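Local atomic coordinates of UL37 (Suid herpesvirus 1, PDB entry 4K70), a protein that belongs to the inner tegument of the herpesvirus particle and probably helps to control viral trafficking within infected cells. Residues L334-A339 with R428-P433; F345-C350 with V380-L385; D386-G389 with D393-R396. All coordinates share one frame; numbering follows the deposited sequence.

All three contacts lie in the N-terminal half of UL37, an all-helical chain without strands. Contact 1 brings helix 333-342 against the end of helix 422-431 and closes a long span of chain; contacts 2 and 3 follow one another within that span. Contact 2 pairs the start of helix 347-358 with the last turns of helix 366-385, and contact 3 folds the loop after that helix onto helix 392-402. The centres are about 11 Å (1 and 2), 13 Å (1 and 3) and 15 Å (2 and 3) apart. Val381 and Leu384 pack on residues of contact 1, while contacts 2 and 3 share a calcium and a sodium ion, so metal binding and helix packing adjoin.

Contact 1. Residues L334-A339 with R428-P433; sequences LQVVEA and RHCMAP
No flat group enters the meeting of Val336 with Cys430 and Met431: no ring, amide or carboxylate presents a face or an edge here, and the surface consists of one branched aliphatic side chain and two sulfurs. Val336 turns toward helix 422-431, and Cys430 turns back toward it, their CA atoms 6.9 Å apart at the closest approach of the two backbones. Cys430 SG sits against the whole fork of the valine, 3.8 Å from Val336 CG1, 3.9 Å from Val336 CB and 4.0 Å from Val336 CG2. The sulfur reaches that place because it lies between its own backbone N and carbonyl carbon (chi1 53°).

Met431 comes to the same methyl by another route. Its chain bends at both chi2 (-62°) and chi3 (-73°), and Met431 SD ends 4.1 Å from Val336 CG1. The two side chains cross at about a right angle. One methyl group therefore touches two sulfurs, and those sulfurs, Cys430 SG and Met431 SD, are themselves 4.5 Å apart.

Cys430 and Met431 are the last two residues of helix 422-431, which the chain leaves at Ala432; the closing bond from Ala432 N to Arg428 O is weak. Val381 of helix 366-385 packs on Val336 and on Met431, and so fills in beside the pair of helices.

All three touching residues are buried, and the joint area is small, 119 Å². Contact between the valine fork and polarisable sulfur is probably held mainly by dispersion and by exclusion of water. Such an interface sets no strict bonding direction, and its fit depends on shape.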
loop_
_atom_site.group_PDB
_atom_site.type_symbol
_atom_site.label_atom_id
_atom_site.label_comp_id
_atom_site.label_asym_id
_atom_site.label_seq_id
_atom_site.Cartn_x
_atom_site.Cartn_y
_atom_site.Cartn_z
ATOM N N LEU A 334 -7.294 -3.562 9.174
ATOM C CA LEU A 334 -6.986 -3.314 10.579
ATOM C C LEU A 334 -7.494 -4.473 11.418
ATOM O O LEU A 334 -6.785 -5.002 12.264
ATOM C CB LEU A 334 -7.598 -2.001 11.077
ATOM C CG LEU A 334 -7.449 -1.804 12.591
ATOM C CD1 LEU A 334 -5.988 -1.933 13.048
ATOM C CD2 LEU A 334 -8.026 -0.475 13.038
ATOM N N GLN A 335 -8.736 -4.868 11.170
ATOM C CA GLN A 335 -9.351 -5.938 11.940
ATOM C C GLN A 335 -8.550 -7.235 11.891
ATOM O O GLN A 335 -8.292 -7.855 12.925
ATOM C CB GLN A 335 -10.781 -6.173 11.448
ATOM C CG GLN A 335 -11.712 -4.999 11.766
ATOM C CD GLN A 335 -13.088 -5.137 11.126
ATOM O OE1 GLN A 335 -13.476 -6.215 10.690
ATOM N NE2 GLN A 335 -13.825 -4.033 11.061
ATOM N N VAL A 336 -8.156 -7.649 10.695
ATOM C CA VAL A 336 -7.522 -8.947 10.563
ATOM C C VAL A 336 -6.090 -8.892 11.116
ATOM O O VAL A 336 -5.664 -9.803 11.818
ATOM C CB VAL A 336 -7.567 -9.490 9.105
ATOM C CG1 VAL A 336 -6.749 -8.608 8.164
ATOM C CG2 VAL A 336 -7.052 -10.947 9.056
ATOM N N VAL A 337 -5.361 -7.814 10.829
ATOM C CA VAL A 337 -4.002 -7.681 11.349
ATOM C C VAL A 337 -3.991 -7.562 12.869
ATOM O O VAL A 337 -3.120 -8.108 13.527
ATOM C CB VAL A 337 -3.269 -6.483 10.730
ATOM C CG1 VAL A 337 -1.866 -6.388 11.307
ATOM C CG2 VAL A 337 -3.235 -6.632 9.221
ATOM N N GLU A 338 -4.973 -6.867 13.432
ATOM C CA GLU A 338 -5.072 -6.797 14.893
ATOM C C GLU A 338 -5.342 -8.179 15.496
ATOM O O GLU A 338 -4.812 -8.526 16.552
ATOM C CB GLU A 338 -6.168 -5.815 15.331
ATOM C CG GLU A 338 -6.430 -5.858 16.836
ATOM C CD GLU A 338 -7.207 -4.651 17.334
ATOM O OE1 GLU A 338 -7.613 -3.819 16.494
ATOM O OE2 GLU A 338 -7.405 -4.529 18.565
ATOM N N ALA A 339 -6.169 -8.966 14.819
ATOM C CA ALA A 339 -6.498 -10.301 15.296
ATOM C C ALA A 339 -5.259 -11.175 15.263
ATOM O O ALA A 339 -4.999 -11.931 16.207
ATOM C CB ALA A 339 -7.592 -10.913 14.447
ATOM N N ARG A 428 -9.923 -12.331 0.430
ATOM C CA ARG A 428 -10.673 -11.289 -0.259
ATOM C C ARG A 428 -11.631 -10.540 0.655
ATOM O O ARG A 428 -11.924 -9.370 0.419
ATOM C CB ARG A 428 -11.407 -11.828 -1.492
ATOM C CG ARG A 428 -12.614 -12.724 -1.224
ATOM C CD ARG A 428 -13.192 -13.212 -2.549
ATOM N NE ARG A 428 -14.359 -14.074 -2.369
ATOM C CZ ARG A 428 -14.949 -14.744 -3.352
ATOM N NH1 ARG A 428 -14.479 -14.660 -4.590
ATOM N NH2 ARG A 428 -16.007 -15.500 -3.097
ATOM N N HIS A 429 -12.091 -11.202 1.710
ATOM C CA HIS A 429 -13.081 -10.611 2.597
ATOM C C HIS A 429 -12.531 -9.398 3.349
ATOM O O HIS A 429 -13.257 -8.454 3.662
ATOM C CB HIS A 429 -13.633 -11.651 3.585
ATOM C CG HIS A 429 -14.928 -11.235 4.222
ATOM N ND1 HIS A 429 -16.108 -11.159 3.511
ATOM C CD2 HIS A 429 -15.217 -10.833 5.481
ATOM C CE1 HIS A 429 -17.073 -10.740 4.315
ATOM N NE2 HIS A 429 -16.562 -10.539 5.516
ATOM N N CYS A 430 -11.240 -9.416 3.631
ATOM C CA CYS A 430 -10.659 -8.371 4.458
ATOM C C CYS A 430 -9.631 -7.528 3.710
ATOM O O CYS A 430 -9.447 -6.352 4.029
ATOM C CB CYS A 430 -10.070 -8.960 5.748
ATOM S SG CYS A 430 -8.868 -10.348 5.489
ATOM N N MET A 431 -9.006 -8.106 2.683
ATOM C CA MET A 431 -7.888 -7.448 2.003
ATOM C C MET A 431 -8.133 -7.058 0.543
ATOM O O MET A 431 -7.254 -6.447 -0.083
ATOM C CB MET A 431 -6.617 -8.310 2.086
ATOM C CG MET A 431 -6.182 -8.648 3.500
ATOM S SD MET A 431 -5.765 -7.193 4.477
ATOM C CE MET A 431 -4.189 -6.649 3.790
ATOM N N ALA A 432 -9.301 -7.409 -0.000
ATOM C CA ALA A 432 -9.603 -7.088 -1.396
ATOM C C ALA A 432 -9.429 -5.594 -1.634
ATOM O O ALA A 432 -9.754 -4.791 -0.762
ATOM C CB ALA A 432 -11.022 -7.513 -1.763
ATOM N N PRO A 433 -8.884 -5.225 -2.803
ATOM C CA PRO A 433 -8.736 -3.819 -3.179
ATOM C C PRO A 433 -10.105 -3.134 -3.231
ATOM O O PRO A 433 -11.055 -3.715 -3.752
ATOM C CB PRO A 433 -8.143 -3.910 -4.576
ATOM C CG PRO A 433 -7.370 -5.164 -4.573
ATOM C CD PRO A 433 -8.237 -6.118 -3.785
#

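Contact 2. Residues F345-C350 with V380-L385; sequences FTRRHC and VVHRLL. With NA (sodium ion), chain F; CA (calcium ion), chain D.
The N-terminal end of helix 347-358, capped by Thr346, receives the imidazole of His382 from the last turns of helix 366-385. His382 NE2 donates to Phe345 O over 3.2 Å, and the bond is nearly straight, with an N-H...O angle of 165°. The donor approaches in the carbonyl plane on a lone pair of the oxygen, which in turn lies close to the plane of the ring. With His382 CG beside the backbone N and anti to the carbonyl carbon (chi1 -80°), the ring projects from its helix across the first turn of the other.

One face of the imidazole is laid against Arg347. Arg347 CB stands 4.2 Å from the centroid of the His382 ring, 16° off the normal, a CH-pi contact, and Arg347 N lies over the same face nearer the rim without being hydrogen-bonded to the ring. Cys350 SG comes to the ring edge instead, 4.0 Å from His382 CD2. Arg347 CG still rests near His382 CB, but the far end of the chain turns off, and in the modelled conformer its NE forms a salt bridge with Glu221 of helix 208-223.

Within this all-helical fold, the start of one helix thus packs on the C-terminal part of the next in the chain. Thr346 OG1 serves as the N-cap acceptor for His349 N, although that bond is long and weak.

While the His382 side chain bonds to the carbonyl just ahead of the neighbouring helix, its backbone oxygen faces a metal: His382 O binds sodium at 2.5 Å. The following carbonyl, Arg383 O, binds calcium at 2.4 Å, and Asp386 joins both ions.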
loop_
_atom_site.group_PDB
_atom_site.type_symbol
_atom_site.label_atom_id
_atom_site.label_comp_id
_atom_site.label_asym_id
_atom_site.label_seq_id
_atom_site.Cartn_x
_atom_site.Cartn_y
_atom_site.Cartn_z
ATOM N N PHE A 345 0.405 -14.260 16.036
ATOM C CA PHE A 345 0.653 -14.630 14.649
ATOM C C PHE A 345 1.304 -13.472 13.890
ATOM O O PHE A 345 0.716 -12.876 12.996
ATOM C CB PHE A 345 -0.635 -15.069 13.970
ATOM C CG PHE A 345 -1.054 -16.487 14.323
ATOM C CD1 PHE A 345 -1.727 -16.754 15.505
ATOM C CD2 PHE A 345 -0.750 -17.548 13.477
ATOM C CE1 PHE A 345 -2.120 -18.062 15.832
ATOM C CE2 PHE A 345 -1.127 -18.850 13.791
ATOM C CZ PHE A 345 -1.815 -19.110 14.971
ATOM N N THR A 346 2.528 -13.157 14.279
ATOM C CA THR A 346 3.343 -12.180 13.578
ATOM C C THR A 346 3.755 -12.771 12.228
ATOM O O THR A 346 3.477 -13.940 11.949
ATOM C CB THR A 346 4.592 -11.884 14.381
ATOM O OG1 THR A 346 5.296 -13.111 14.574
ATOM C CG2 THR A 346 4.222 -11.326 15.739
ATOM N N ARG A 347 4.406 -11.968 11.392
ATOM C CA ARG A 347 4.820 -12.412 10.060
ATOM C C ARG A 347 5.640 -13.691 10.119
ATOM O O ARG A 347 5.375 -14.644 9.395
ATOM C CB ARG A 347 5.649 -11.336 9.342
ATOM C CG ARG A 347 6.018 -11.738 7.918
ATOM C CD ARG A 347 7.286 -11.050 7.407
ATOM N NE ARG A 347 8.487 -11.393 8.170
ATOM C CZ ARG A 347 9.205 -12.504 8.000
ATOM N NH1 ARG A 347 8.842 -13.414 7.101
ATOM N NH2 ARG A 347 10.284 -12.710 8.743
ATOM N N ARG A 348 6.651 -13.691 10.976
ATOM C CA ARG A 348 7.547 -14.838 11.088
ATOM C C ARG A 348 6.838 -16.062 11.673
ATOM O O ARG A 348 7.091 -17.188 11.259
ATOM C CB ARG A 348 8.776 -14.462 11.921
ATOM C CG ARG A 348 9.702 -15.602 12.239
ATOM C CD ARG A 348 10.277 -16.220 10.982
ATOM N NE ARG A 348 11.426 -17.071 11.291
ATOM C CZ ARG A 348 11.907 -18.000 10.472
ATOM N NH1 ARG A 348 11.335 -18.202 9.290
ATOM N NH2 ARG A 348 12.953 -18.734 10.835
ATOM N N HIS A 349 5.941 -15.851 12.625
ATOM C CA HIS A 349 5.241 -16.992 13.250
ATOM C C HIS A 349 4.265 -17.665 12.306
ATOM O O HIS A 349 4.063 -18.891 12.363
ATOM C CB HIS A 349 4.547 -16.580 14.552
ATOM C CG HIS A 349 5.506 -16.247 15.648
ATOM N ND1 HIS A 349 5.098 -15.881 16.908
ATOM C CD2 HIS A 349 6.862 -16.227 15.667
ATOM C CE1 HIS A 349 6.163 -15.663 17.668
ATOM N NE2 HIS A 349 7.242 -15.858 16.934
ATOM N N CYS A 350 3.632 -16.868 11.455
ATOM C CA CYS A 350 2.783 -17.418 10.412
ATOM C C CYS A 350 3.607 -18.324 9.505
ATOM O O CYS A 350 3.210 -19.436 9.203
ATOM C CB CYS A 350 2.142 -16.304 9.581
ATOM S SG CYS A 350 0.803 -15.405 10.413
ATOM N N VAL A 380 -0.464 -14.526 4.045
ATOM C CA VAL A 380 -0.934 -13.809 2.872
ATOM C C VAL A 380 -1.291 -12.366 3.247
ATOM O O VAL A 380 -0.886 -11.420 2.571
ATOM C CB VAL A 380 -2.114 -14.534 2.218
ATOM C CG1 VAL A 380 -2.686 -13.697 1.066
ATOM C CG2 VAL A 380 -1.673 -15.923 1.732
ATOM N N VAL A 381 -2.019 -12.194 4.346
ATOM C CA VAL A 381 -2.321 -10.846 4.843
ATOM C C VAL A 381 -1.046 -10.020 5.061
ATOM O O VAL A 381 -0.963 -8.872 4.624
ATOM C CB VAL A 381 -3.119 -10.904 6.164
ATOM C CG1 VAL A 381 -3.159 -9.536 6.847
ATOM C CG2 VAL A 381 -4.518 -11.435 5.902
ATOM N N HIS A 382 -0.055 -10.607 5.733
ATOM C CA HIS A 382 1.198 -9.887 6.021
ATOM C C HIS A 382 1.911 -9.440 4.755
ATOM O O HIS A 382 2.469 -8.333 4.690
ATOM C CB HIS A 382 2.135 -10.727 6.893
ATOM C CG HIS A 382 1.784 -10.695 8.346
ATOM N ND1 HIS A 382 1.865 -9.546 9.103
ATOM C CD2 HIS A 382 1.343 -11.666 9.186
ATOM C CE1 HIS A 382 1.491 -9.808 10.344
ATOM N NE2 HIS A 382 1.179 -11.090 10.421
ATOM N N ARG A 383 1.898 -10.312 3.754
ATOM C CA ARG A 383 2.443 -9.999 2.441
ATOM C C ARG A 383 1.758 -8.806 1.774
ATOM O O ARG A 383 2.418 -7.970 1.173
ATOM C CB ARG A 383 2.302 -11.202 1.518
ATOM C CG ARG A 383 3.303 -12.284 1.766
ATOM C CD ARG A 383 3.531 -13.034 0.477
ATOM N NE ARG A 383 2.652 -14.176 0.280
ATOM C CZ ARG A 383 2.225 -14.583 -0.917
ATOM N NH1 ARG A 383 2.570 -13.910 -2.014
ATOM N NH2 ARG A 383 1.446 -15.650 -1.023
ATOM N N LEU A 384 0.434 -8.767 1.843
ATOM C CA LEU A 384 -0.340 -7.711 1.199
ATOM C C LEU A 384 -0.288 -6.382 1.928
ATOM O O LEU A 384 -0.485 -5.331 1.316
ATOM C CB LEU A 384 -1.818 -8.114 1.088
ATOM C CG LEU A 384 -2.167 -9.257 0.138
ATOM C CD1 LEU A 384 -3.515 -9.854 0.492
ATOM C CD2 LEU A 384 -2.162 -8.767 -1.294
ATOM N N LEU A 385 -0.077 -6.423 3.238
ATOM C CA LEU A 385 -0.300 -5.240 4.063
ATOM C C LEU A 385 0.557 -4.033 3.663
ATOM O O LEU A 385 0.071 -2.899 3.676
ATOM C CB LEU A 385 -0.116 -5.561 5.548
ATOM C CG LEU A 385 -0.269 -4.377 6.504
ATOM C CD1 LEU A 385 -1.624 -3.693 6.355
ATOM C CD2 LEU A 385 -0.016 -4.797 7.947
HETATM NA NA NA F . 4.343 -6.828 4.052
HETATM CA CA CA D . 3.939 -6.932 -0.358
HETATM O O HOH W 1 3.178 -8.308 -2.189
#

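Contact 3. Residues D386-G389 with D393-R396; sequences DDYG and DYVR. With CA (calcium ion), chain D; NA (sodium ion), chain F.
Asp387, Tyr388 and Gly389 curl round the side chain of Tyr394, each touching it. Asp386 precedes them and serves the metals: its OD1 binds calcium at 2.4 Å and also sodium at 2.8 Å, so a single carboxylate oxygen bridges the two ions. That sharing probably draws electron density from the carboxylate.

Asp387 adds OD2 to the calcium at 2.3 Å. The same residue, Asp387, meets the tyrosine with its CB, 3.8 Å from Tyr394 CD1, and its carbonyl oxygen also comes near that ring carbon. The aspartate is therefore shared between ion and ring: the apolar stem packs while the carboxylate coordinates. Together with Arg383 O, in the C-terminal part of helix 366-385, and a water, the two neighbouring aspartates make up a calcium site built from one short run of chain at the turn between helices 366-385 and 392-402.

At Tyr388 the backbone passes over the aromatic ring. Tyr388 CA stands 3.8 Å from the centroid of the Tyr394 ring, 21° off the normal, a CH-pi contact offset toward the rim. With CG anti to the backbone N (chi1 -170°), Tyr388 brings its CD2 to 3.4 Å from Tyr394 CZ. The two rings are oblique to each other, their planes 54° apart, and Tyr394 OH lies at the edge of the Tyr388 ring. That hydroxyl is probably hydrogen-bonded to Met431 O, at the end of helix 422-431.

Gly389 finishes the wrap, its carbonyl oxygen 3.5 Å from Tyr394 CD2, on the other side of CG from CD1, which Asp387 touches.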
loop_
_atom_site.group_PDB
_atom_site.type_symbol
_atom_site.label_atom_id
_atom_site.label_comp_id
_atom_site.label_asym_id
_atom_site.label_seq_id
_atom_site.Cartn_x
_atom_site.Cartn_y
_atom_site.Cartn_z
ATOM N N ASP A 386 1.817 -4.261 3.296
ATOM C CA ASP A 386 2.690 -3.128 2.949
ATOM C C ASP A 386 2.218 -2.398 1.701
ATOM O O ASP A 386 2.539 -1.228 1.499
ATOM C CB ASP A 386 4.184 -3.541 2.821
ATOM C CG ASP A 386 4.481 -4.331 1.543
ATOM O OD1 ASP A 386 4.326 -5.575 1.551
ATOM O OD2 ASP A 386 4.880 -3.708 0.531
ATOM N N ASP A 387 1.430 -3.074 0.875
ATOM C CA ASP A 387 1.026 -2.503 -0.394
ATOM C C ASP A 387 -0.355 -1.876 -0.295
ATOM O O ASP A 387 -0.787 -1.183 -1.211
ATOM C CB ASP A 387 0.988 -3.587 -1.453
ATOM C CG ASP A 387 2.328 -4.250 -1.631
ATOM O OD1 ASP A 387 3.237 -3.578 -2.171
ATOM O OD2 ASP A 387 2.463 -5.421 -1.232
ATOM N N TYR A 388 -1.028 -2.112 0.822
ATOM C CA TYR A 388 -2.452 -1.805 0.929
ATOM C C TYR A 388 -2.782 -0.326 0.720
ATOM O O TYR A 388 -2.238 0.544 1.404
ATOM C CB TYR A 388 -3.007 -2.248 2.275
ATOM C CG TYR A 388 -4.514 -2.169 2.292
ATOM C CD1 TYR A 388 -5.169 -0.984 2.622
ATOM C CD2 TYR A 388 -5.278 -3.263 1.930
ATOM C CE1 TYR A 388 -6.550 -0.902 2.606
ATOM C CE2 TYR A 388 -6.655 -3.197 1.924
ATOM C CZ TYR A 388 -7.286 -2.013 2.259
ATOM O OH TYR A 388 -8.653 -1.970 2.247
ATOM N N GLY A 389 -3.689 -0.058 -0.214
ATOM C CA GLY A 389 -4.160 1.294 -0.441
ATOM C C GLY A 389 -5.295 1.378 -1.440
ATOM O O GLY A 389 -5.775 0.359 -1.942
ATOM N N ASP A 393 -1.831 0.534 -7.893
ATOM C CA ASP A 393 -0.687 -0.243 -7.418
ATOM C C ASP A 393 -1.113 -1.394 -6.509
ATOM O O ASP A 393 -0.556 -2.492 -6.570
ATOM C CB ASP A 393 0.286 0.643 -6.647
ATOM C CG ASP A 393 1.523 -0.110 -6.209
ATOM O OD1 ASP A 393 2.351 -0.416 -7.086
ATOM O OD2 ASP A 393 1.672 -0.398 -5.001
ATOM N N TYR A 394 -2.077 -1.132 -5.639
ATOM C CA TYR A 394 -2.529 -2.203 -4.747
ATOM C C TYR A 394 -3.362 -3.229 -5.509
ATOM O O TYR A 394 -3.260 -4.416 -5.243
ATOM C CB TYR A 394 -3.270 -1.686 -3.521
ATOM C CG TYR A 394 -3.701 -2.820 -2.606
ATOM C CD1 TYR A 394 -2.760 -3.685 -2.057
ATOM C CD2 TYR A 394 -5.042 -3.032 -2.299
ATOM C CE1 TYR A 394 -3.132 -4.730 -1.221
ATOM C CE2 TYR A 394 -5.428 -4.078 -1.470
ATOM C CZ TYR A 394 -4.464 -4.923 -0.929
ATOM O OH TYR A 394 -4.828 -5.957 -0.099
ATOM N N VAL A 395 -4.153 -2.778 -6.484
ATOM C CA VAL A 395 -4.877 -3.705 -7.345
ATOM C C VAL A 395 -3.907 -4.705 -7.984
ATOM O O VAL A 395 -4.151 -5.904 -7.987
ATOM C CB VAL A 395 -5.650 -2.986 -8.443
ATOM C CG1 VAL A 395 -6.208 -3.998 -9.420
ATOM C CG2 VAL A 395 -6.786 -2.166 -7.840
ATOM N N ARG A 396 -2.802 -4.187 -8.510
ATOM C CA ARG A 396 -1.759 -4.999 -9.124
ATOM C C ARG A 396 -1.035 -5.892 -8.115
ATOM O O ARG A 396 -0.749 -7.050 -8.406
ATOM C CB ARG A 396 -0.740 -4.086 -9.820
ATOM C CG ARG A 396 -1.276 -3.369 -11.066
ATOM C CD ARG A 396 -0.295 -2.293 -11.555
ATOM N NE ARG A 396 -0.688 -1.723 -12.844
ATOM C CZ ARG A 396 -0.171 -0.605 -13.356
ATOM N NH1 ARG A 396 0.748 0.075 -12.679
ATOM N NH2 ARG A 396 -0.585 -0.159 -14.538
HETATM CA CA CA D . 3.939 -6.932 -0.358
HETATM NA NA NA F . 4.343 -6.828 4.052
HETATM O O HOH W 1 3.178 -8.308 -2.189
#